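Extracellular solute-binding protein, family 5 (Chelativorans sp., PDB 6WM6) is a periplasmic solute-binding protein that binds EDTA and various other aminopolycarboxylates, probably for delivery to an ABC transporter. Local coordinates at residues A[348-358]-A[524-532]. Numbering follows the deposited sequence.
Sequences WPHMGSVMFLP and LFPIYQLPT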
ATOM      1  N   TRP A 348      19.493  -2.298  -6.865  1.00 18.38           N
ATOM      2  CA  TRP A 348      18.032  -2.288  -6.800  1.00 18.59           C
ATOM      3  C   TRP A 348      17.512  -3.656  -7.225  1.00 17.92           C
ATOM      4  O   TRP A 348      17.862  -4.141  -8.304  1.00 18.88           O
ATOM      5  CB  TRP A 348      17.455  -1.211  -7.705  1.00 17.74           C
ATOM      6  CG  TRP A 348      16.079  -0.786  -7.254  1.00 17.17           C
ATOM      7  CD1 TRP A 348      14.869  -1.088  -7.831  1.00 16.53           C
ATOM      8  CD2 TRP A 348      15.786   0.012  -6.102  1.00 15.45           C
ATOM      9  NE1 TRP A 348      13.855  -0.518  -7.100  1.00 16.85           N
ATOM     10  CE2 TRP A 348      14.389   0.167  -6.041  1.00 16.18           C
ATOM     11  CE3 TRP A 348      16.573   0.629  -5.117  1.00 17.34           C
ATOM     12  CZ2 TRP A 348      13.768   0.912  -5.038  1.00 17.76           C
ATOM     13  CZ3 TRP A 348      15.964   1.359  -4.128  1.00 17.42           C
ATOM     14  CH2 TRP A 348      14.567   1.507  -4.107  1.00 16.58           C
ATOM     15  N   PRO A 349      16.687  -4.320  -6.421  1.00 16.96           N
ATOM     16  CA  PRO A 349      16.347  -5.707  -6.729  1.00 17.36           C
ATOM     17  C   PRO A 349      15.265  -5.848  -7.793  1.00 16.56           C
ATOM     18  O   PRO A 349      14.268  -5.116  -7.795  1.00 18.25           O
ATOM     19  CB  PRO A 349      15.844  -6.248  -5.370  1.00 22.97           C
ATOM     20  CG  PRO A 349      15.310  -5.053  -4.671  1.00 21.48           C
ATOM     21  CD  PRO A 349      16.176  -3.884  -5.102  1.00 18.96           C
ATOM     22  N   HIS A 350      15.458  -6.811  -8.671  1.00 18.08           N
ATOM     23  CA  HIS A 350      14.352  -7.334  -9.470  1.00 16.79           C
ATOM     24  C   HIS A 350      13.305  -7.941  -8.539  1.00 19.05           C
ATOM     25  O   HIS A 350      13.613  -8.454  -7.457  1.00 20.43           O
ATOM     26  CB  HIS A 350      14.843  -8.459 -10.376  1.00 19.59           C
ATOM     27  CG  HIS A 350      15.694  -8.016 -11.518  1.00 18.17           C
ATOM     28  ND1 HIS A 350      15.195  -7.295 -12.582  1.00 19.73           N
ATOM     29  CD2 HIS A 350      17.009  -8.229 -11.780  1.00 20.28           C
ATOM     30  CE1 HIS A 350      16.175  -7.071 -13.449  1.00 19.32           C
ATOM     31  NE2 HIS A 350      17.290  -7.614 -12.977  1.00 20.63           N
ATOM     32  N   MET A 351      12.049  -7.916  -8.973  1.00 16.81           N
ATOM     33  CA  MET A 351      10.990  -8.652  -8.300  1.00 16.71           C
ATOM     34  C   MET A 351      10.448  -9.693  -9.268  1.00 17.72           C
ATOM     35  O   MET A 351       9.848  -9.338 -10.300  1.00 18.21           O
ATOM     36  CB  MET A 351       9.888  -7.741  -7.808  1.00 17.07           C
ATOM     37  CG  MET A 351       8.839  -8.505  -7.014  1.00 18.10           C
ATOM     38  SD  MET A 351       7.779  -7.331  -6.146  1.00 18.75           S
ATOM     39  CE  MET A 351       6.390  -8.407  -5.741  1.00 16.76           C
ATOM     40  N   GLY A 352      10.686 -10.963  -8.967  1.00 16.54           N
ATOM     41  CA  GLY A 352      10.286 -12.041  -9.845  1.00 16.99           C
ATOM     42  C   GLY A 352       9.175 -12.915  -9.307  1.00 16.02           C
ATOM     43  O   GLY A 352       9.017 -14.050  -9.720  1.00 17.55           O
ATOM     44  N   SER A 353       8.403 -12.386  -8.363  1.00 16.26           N
ATOM     45  CA  SER A 353       7.233 -13.029  -7.781  1.00 15.33           C
ATOM     46  C   SER A 353       6.073 -12.048  -7.865  1.00 14.97           C
ATOM     47  O   SER A 353       6.273 -10.840  -7.889  1.00 15.81           O
ATOM     48  CB  SER A 353       7.538 -13.305  -6.303  1.00 16.59           C
ATOM     49  OG  SER A 353       6.386 -13.674  -5.558  1.00 16.74           O
ATOM     50  N   VAL A 354       4.850 -12.581  -7.897  1.00 15.28           N
ATOM     51  CA  VAL A 354       3.644 -11.748  -7.817  1.00 15.04           C
ATOM     52  C   VAL A 354       2.973 -11.858  -6.463  1.00 15.96           C
ATOM     53  O   VAL A 354       1.887 -11.294  -6.269  1.00 17.11           O
ATOM     54  CB  VAL A 354       2.658 -11.990  -8.975  1.00 16.06           C
ATOM     55  CG1 VAL A 354       3.268 -11.546 -10.289  1.00 16.44           C
ATOM     56  CG2 VAL A 354       2.205 -13.432  -9.041  1.00 17.44           C
ATOM     57  N   MET A 355       3.598 -12.528  -5.508  1.00 16.36           N
ATOM     58  CA  MET A 355       3.018 -12.675  -4.183  1.00 16.74           C
ATOM     59  C   MET A 355       3.927 -12.285  -3.035  1.00 16.64           C
ATOM     60  O   MET A 355       3.420 -12.073  -1.919  1.00 16.79           O
ATOM     61  CB  MET A 355       2.508 -14.089  -3.967  1.00 19.28           C
ATOM     62  CG  MET A 355       1.325 -14.347  -4.912  1.00 21.27           C
ATOM     63  SD  MET A 355       0.551 -15.908  -4.631  1.00 22.22           S
ATOM     64  CE  MET A 355      -0.534 -15.939  -6.051  1.00 19.82           C
ATOM     65  N   PHE A 356       5.226 -12.161  -3.267  1.00 14.95           N
ATOM     66  CA  PHE A 356       6.198 -11.851  -2.229  1.00 14.39           C
ATOM     67  C   PHE A 356       7.165 -10.795  -2.742  1.00 15.71           C
ATOM     68  O   PHE A 356       7.663 -10.886  -3.866  1.00 15.02           O
ATOM     69  CB  PHE A 356       7.048 -13.093  -1.900  1.00 15.43           C
ATOM     70  CG  PHE A 356       6.245 -14.313  -1.530  1.00 14.39           C
ATOM     71  CD1 PHE A 356       5.692 -14.446  -0.259  1.00 15.65           C
ATOM     72  CD2 PHE A 356       6.073 -15.337  -2.433  1.00 15.94           C
ATOM     73  CE1 PHE A 356       4.988 -15.593   0.085  1.00 16.50           C
ATOM     74  CE2 PHE A 356       5.360 -16.481  -2.091  1.00 18.50           C
ATOM     75  CZ  PHE A 356       4.825 -16.603  -0.832  1.00 16.97           C
ATOM     76  N   LEU A 357       7.464  -9.812  -1.892  1.00 15.46           N
ATOM     77  CA  LEU A 357       8.574  -8.904  -2.156  1.00 14.92           C
ATOM     78  C   LEU A 357       9.886  -9.665  -1.991  1.00 15.35           C
ATOM     79  O   LEU A 357       9.934 -10.706  -1.314  1.00 16.19           O
ATOM     80  CB  LEU A 357       8.540  -7.738  -1.180  1.00 15.15           C
ATOM     81  CG  LEU A 357       7.312  -6.823  -1.245  1.00 15.91           C
ATOM     82  CD1 LEU A 357       7.346  -5.862  -0.037  1.00 18.25           C
ATOM     83  CD2 LEU A 357       7.243  -6.044  -2.528  1.00 17.67           C
ATOM     84  N   PRO A 358      10.984  -9.138  -2.544  1.00 15.90           N
ATOM     85  CA  PRO A 358      12.265  -9.865  -2.467  1.00 16.88           C
ATOM     86  C   PRO A 358      12.734 -10.153  -1.057  1.00 17.14           C
ATOM     87  O   PRO A 358      13.519 -11.108  -0.876  1.00 19.12           O
ATOM     88  CB  PRO A 358      13.235  -8.932  -3.213  1.00 18.04           C
ATOM     89  CG  PRO A 358      12.350  -8.283  -4.249  1.00 18.81           C
ATOM     90  CD  PRO A 358      11.040  -8.019  -3.512  1.00 17.49           C
ATOM     91  N   LEU A 524       0.320 -11.642 -15.210  1.00 15.67           N
ATOM     92  CA  LEU A 524       0.856 -10.583 -14.343  1.00 15.84           C
ATOM     93  C   LEU A 524       2.371 -10.735 -14.281  1.00 16.58           C
ATOM     94  O   LEU A 524       2.892 -11.772 -13.835  1.00 17.41           O
ATOM     95  CB  LEU A 524       0.218 -10.645 -12.956  1.00 16.67           C
ATOM     96  CG  LEU A 524       0.573  -9.514 -12.000  1.00 15.73           C
ATOM     97  CD1 LEU A 524       0.122  -8.187 -12.539  1.00 18.22           C
ATOM     98  CD2 LEU A 524      -0.089  -9.794 -10.643  1.00 17.22           C
ATOM     99  N   PHE A 525       3.073  -9.711 -14.756  1.00 15.74           N
ATOM    100  CA  PHE A 525       4.537  -9.700 -14.846  1.00 15.93           C
ATOM    101  C   PHE A 525       5.098  -8.707 -13.846  1.00 14.71           C
ATOM    102  O   PHE A 525       4.914  -7.499 -14.020  1.00 15.02           O
ATOM    103  CB  PHE A 525       4.909  -9.289 -16.276  1.00 15.97           C
ATOM    104  CG  PHE A 525       6.394  -9.182 -16.550  1.00 15.98           C
ATOM    105  CD1 PHE A 525       7.168 -10.307 -16.786  1.00 17.49           C
ATOM    106  CD2 PHE A 525       7.001  -7.943 -16.656  1.00 17.42           C
ATOM    107  CE1 PHE A 525       8.509 -10.199 -17.097  1.00 18.17           C
ATOM    108  CE2 PHE A 525       8.358  -7.836 -16.929  1.00 19.20           C
ATOM    109  CZ  PHE A 525       9.113  -8.967 -17.163  1.00 18.28           C
ATOM    110  N   PRO A 526       5.734  -9.179 -12.782  1.00 14.54           N
ATOM    111  CA  PRO A 526       6.318  -8.256 -11.802  1.00 14.34           C
ATOM    112  C   PRO A 526       7.602  -7.661 -12.341  1.00 14.78           C
ATOM    113  O   PRO A 526       8.344  -8.319 -13.079  1.00 15.95           O
ATOM    114  CB  PRO A 526       6.594  -9.164 -10.593  1.00 16.02           C
ATOM    115  CG  PRO A 526       6.920 -10.530 -11.220  1.00 16.54           C
ATOM    116  CD  PRO A 526       6.079 -10.592 -12.499  1.00 15.56           C
ATOM    117  N   ILE A 527       7.876  -6.416 -11.944  1.00 15.42           N
ATOM    118  CA  ILE A 527       9.027  -5.660 -12.452  1.00 14.18           C
ATOM    119  C   ILE A 527       9.997  -5.367 -11.301  1.00 14.35           C
ATOM    120  O   ILE A 527      10.984  -6.079 -11.115  1.00 15.38           O
ATOM    121  CB  ILE A 527       8.560  -4.434 -13.246  1.00 15.15           C
ATOM    122  CG1 ILE A 527       7.682  -4.872 -14.437  1.00 16.45           C
ATOM    123  CG2 ILE A 527       9.750  -3.637 -13.752  1.00 17.99           C
ATOM    124  CD1 ILE A 527       6.952  -3.744 -15.151  1.00 17.98           C
ATOM    125  N   TYR A 528       9.741  -4.333 -10.514  1.00 15.08           N
ATOM    126  CA  TYR A 528      10.579  -4.019  -9.352  1.00 14.61           C
ATOM    127  C   TYR A 528       9.823  -3.024  -8.485  1.00 14.49           C
ATOM    128  O   TYR A 528       8.855  -2.384  -8.910  1.00 15.34           O
ATOM    129  CB  TYR A 528      11.965  -3.512  -9.748  1.00 15.81           C
ATOM    130  CG  TYR A 528      12.026  -2.240 -10.546  1.00 16.57           C
ATOM    131  CD1 TYR A 528      11.670  -1.021  -9.980  1.00 17.43           C
ATOM    132  CD2 TYR A 528      12.468  -2.227 -11.882  1.00 17.19           C
ATOM    133  CE1 TYR A 528      11.733   0.175 -10.691  1.00 18.50           C
ATOM    134  CE2 TYR A 528      12.517  -1.043 -12.592  1.00 17.72           C
ATOM    135  CZ  TYR A 528      12.152   0.137 -12.002  1.00 18.62           C
ATOM    136  OH  TYR A 528      12.200   1.350 -12.680  1.00 24.27           O
ATOM    137  N   GLN A 529      10.304  -2.881  -7.252  1.00 15.82           N
ATOM    138  CA  GLN A 529       9.691  -1.988  -6.271  1.00 14.96           C
ATOM    139  C   GLN A 529       9.947  -0.525  -6.587  1.00 14.71           C
ATOM    140  O   GLN A 529      11.044  -0.125  -6.991  1.00 16.50           O
ATOM    141  CB  GLN A 529      10.276  -2.308  -4.894  1.00 14.52           C
ATOM    142  CG  GLN A 529       9.783  -3.620  -4.278  1.00 15.33           C
ATOM    143  CD  GLN A 529      10.715  -4.074  -3.202  1.00 14.46           C
ATOM    144  OE1 GLN A 529      11.725  -4.721  -3.473  1.00 16.39           O
ATOM    145  NE2 GLN A 529      10.356  -3.782  -1.964  1.00 15.44           N
ATOM    146  N   LEU A 530       8.933   0.306  -6.357  1.00 15.27           N
ATOM    147  CA  LEU A 530       9.111   1.736  -6.467  1.00 14.45           C
ATOM    148  C   LEU A 530      10.041   2.235  -5.371  1.00 16.00           C
ATOM    149  O   LEU A 530      10.006   1.738  -4.250  1.00 16.90           O
ATOM    150  CB  LEU A 530       7.777   2.472  -6.331  1.00 17.25           C
ATOM    151  CG  LEU A 530       6.852   2.472  -7.550  1.00 17.06           C
ATOM    152  CD1 LEU A 530       6.315   1.113  -7.902  1.00 19.14           C
ATOM    153  CD2 LEU A 530       5.686   3.433  -7.287  1.00 20.30           C
ATOM    154  N   PRO A 531      10.836   3.255  -5.642  1.00 16.10           N
ATOM    155  CA  PRO A 531      11.574   3.914  -4.556  1.00 16.49           C
ATOM    156  C   PRO A 531      10.688   4.893  -3.818  1.00 16.73           C
ATOM    157  O   PRO A 531       9.917   5.639  -4.414  1.00 18.20           O
ATOM    158  CB  PRO A 531      12.696   4.652  -5.298  1.00 18.83           C
ATOM    159  CG  PRO A 531      12.094   4.974  -6.642  1.00 22.90           C
ATOM    160  CD  PRO A 531      11.180   3.802  -6.979  1.00 19.87           C
ATOM    161  N   THR A 532      10.812   4.910  -2.517  1.00 15.25           N
ATOM    162  CA  THR A 532      10.247   5.996  -1.747  1.00 16.28           C
ATOM    163  C   THR A 532      11.187   7.208  -1.796  1.00 17.27           C
ATOM    164  O   THR A 532      12.359   7.113  -2.166  1.00 18.25           O
ATOM    165  CB  THR A 532      10.077   5.611  -0.282  1.00 17.19           C
ATOM    166  OG1 THR A 532      11.391   5.457   0.282  1.00 17.24           O
ATOM    167  CG2 THR A 532       9.296   4.330  -0.097  1.00 19.13           C
TER
HETATM  168  O   HOH W   1      11.985  -4.973  -6.286  1.00 16.61           O
HETATM  169  O   HOH W   2      12.677  -6.248 -13.277  1.00 21.90           O
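The indole of W348 lies with its N-H edge against strand 524-531, that edge spanning from Y528 CD1 to CA and CB of P531. NE1 donates to Q529 O at 2.8 Å, in the carbonyl plane and within 2° of the indole plane. The edge also faces the Y528 ring in an offset edge-to-face pair, planes at 90°, while CH2 rests 3.8 Å from P531 CB. W348 reaches this position with CG anti to its backbone N (chi1 -156°), and P349 CD lies over the rim of one indole face.

Q529 is the bump on the strand. Its extended chain puts the amide into a hollow walled by P349, P358 and L357: OE1 meets P358 CD (3.4 Å) and P349 CG, and CG and NE2 meet L357 CD2. One water ties this fit together: it donates to P349 O and Q529 OE1 and accepts from Q529 N. The amide's other end, NE2, bonds to S303 O.

M351 N donates to I527 O at 3.0 Å, from above the carbonyl plane; a second water bridges the same oxygen to H350 ND1. The P526 ring then pushes into the turn, its CB 3.2 Å from S353 O, which has no polar partner. V354 CG1 fits between P526 CD and L524 CG. S353 OG accepts from M355 N (an ST turn) and from F356 N (an ST motif), holds the turn and also bonds to D515.

This is buried packing of an irregular loop, between helices 333-340 and 366-369, against strand 524-537 of the mixed sheet in a family 5 solute-binding protein; M351 and P526 reach W306 on strand 305-311, and V354 packs on M519 of helix 504-521.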